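Local coordinates for lactate utilization protein C (Deinococcus radiodurans, PDB 2G40), which may function in L-lactate utilization as a homodimeric member of the LutC/YkgG family, at residues P116-H119 with A120-D123. Residues are numbered along the deposited sequence; the frame is centred on the assembly and turned at random.
Sequences PLSH and AELD
Ser118 and Glu121 trade hydrogen bonds in both directions where helix 119-124 begins. Ser118 OG accepts the amide of Glu121, OG to N 3.0 Å with an N-H...O angle of 164°; a chi1 of 67° puts OG between the backbone N and the carbonyl carbon, pointing forward to the amide N-H of the first turn. In return the extended side chain of Glu121 reaches past the helix start, and its OE1, through the anti lone pair, accepts from the backbone amide of Ser118, OE1 to N 2.8 Å, in an almost straight bond. A weak bond of 3.2 Å from Ser118 OG to the same OE1 closes the group. This is a capping box with Ser118 as N-cap, and the carboxylate, beside the helix N-terminus, is probably favoured in its charged form. The regular backbone pairing starts at once, Leu122 N to Ser118 O at 2.9 Å and Asp123 N to His119 O at 2.7 Å. Apolar contact accompanies the polar cap: Leu117 CD1 meets Leu122 CD2 at 3.6 Å, the two side chains crossing obliquely, and both also rest on Ile94 of strand 92-94. An alanine in place of Leu122 would probably leave Leu117 CD1 without its methyl partner and weaken the helix's hold on Ile94 and on Ile158 of the same chain. On the dimer side, the ring of His119 meets that of His119 of the second subunit, their planes inclined by about 50°.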
loop_
_atom_site.group_PDB
_atom_site.type_symbol
_atom_site.label_atom_id
_atom_site.label_comp_id
_atom_site.label_asym_id
_atom_site.label_seq_id
_atom_site.Cartn_x
_atom_site.Cartn_y
_atom_site.Cartn_z
ATOM N N PRO A 116 -18.655 -0.819 -6.853
ATOM C CA PRO A 116 -17.550 -1.439 -6.155
ATOM C C PRO A 116 -17.913 -2.809 -5.610
ATOM O O PRO A 116 -19.012 -2.996 -5.073
ATOM C CB PRO A 116 -17.238 -0.454 -5.019
ATOM C CG PRO A 116 -17.821 0.807 -5.440
ATOM C CD PRO A 116 -19.057 0.443 -6.213
ATOM N N LEU A 117 -17.017 -3.768 -5.802
ATOM C CA LEU A 117 -17.228 -5.112 -5.301
ATOM C C LEU A 117 -17.165 -5.110 -3.776
ATOM O O LEU A 117 -16.281 -4.504 -3.199
ATOM C CB LEU A 117 -16.151 -6.047 -5.854
ATOM C CG LEU A 117 -16.152 -6.224 -7.385
ATOM C CD1 LEU A 117 -14.855 -6.735 -7.840
ATOM C CD2 LEU A 117 -17.266 -7.166 -7.819
ATOM N N SER A 118 -18.074 -5.826 -3.131
ATOM C CA SER A 118 -18.022 -5.954 -1.675
ATOM C C SER A 118 -16.802 -6.769 -1.244
ATOM O O SER A 118 -16.233 -7.499 -2.048
ATOM C CB SER A 118 -19.265 -6.677 -1.188
ATOM O OG SER A 118 -19.253 -8.015 -1.643
ATOM N N HIS A 119 -16.436 -6.689 0.035
ATOM C CA HIS A 119 -15.349 -7.529 0.568
ATOM C C HIS A 119 -15.596 -9.001 0.241
ATOM O O HIS A 119 -14.684 -9.733 -0.140
ATOM C CB HIS A 119 -15.230 -7.390 2.089
ATOM C CG HIS A 119 -14.889 -6.005 2.550
ATOM N ND1 HIS A 119 -15.342 -5.479 3.745
ATOM C CD2 HIS A 119 -14.155 -5.027 1.964
ATOM C CE1 HIS A 119 -14.897 -4.242 3.876
ATOM N NE2 HIS A 119 -14.174 -3.943 2.809
ATOM N N ALA A 120 -16.838 -9.431 0.383
ATOM C CA ALA A 120 -17.195 -10.830 0.144
ATOM C C ALA A 120 -17.027 -11.195 -1.329
ATOM O O ALA A 120 -16.521 -12.261 -1.644
ATOM C CB ALA A 120 -18.606 -11.087 0.595
ATOM N N GLU A 121 -17.449 -10.302 -2.223
ATOM C CA GLU A 121 -17.238 -10.496 -3.664
ATOM C C GLU A 121 -15.749 -10.566 -3.986
ATOM O O GLU A 121 -15.304 -11.397 -4.784
ATOM C CB GLU A 121 -17.924 -9.392 -4.478
ATOM C CG GLU A 121 -19.434 -9.642 -4.638
ATOM C CD GLU A 121 -20.265 -8.399 -4.971
ATOM O OE1 GLU A 121 -19.846 -7.252 -4.697
ATOM O OE2 GLU A 121 -21.394 -8.577 -5.481
ATOM N N LEU A 122 -14.971 -9.677 -3.385
ATOM C CA LEU A 122 -13.511 -9.718 -3.580
ATOM C C LEU A 122 -12.889 -10.991 -3.024
ATOM O O LEU A 122 -11.975 -11.562 -3.614
ATOM C CB LEU A 122 -12.858 -8.523 -2.911
ATOM C CG LEU A 122 -13.237 -7.214 -3.582
ATOM C CD1 LEU A 122 -12.753 -6.075 -2.748
ATOM C CD2 LEU A 122 -12.646 -7.179 -4.982
ATOM N N ASP A 123 -13.380 -11.423 -1.870
ATOM C CA ASP A 123 -12.846 -12.626 -1.242
ATOM C C ASP A 123 -13.207 -13.874 -2.050
ATOM O O ASP A 123 -12.437 -14.835 -2.085
ATOM C CB ASP A 123 -13.351 -12.735 0.196
ATOM C CG ASP A 123 -12.695 -13.855 0.947
ATOM O OD1 ASP A 123 -11.453 -13.876 0.997
ATOM O OD2 ASP A 123 -13.416 -14.725 1.473
#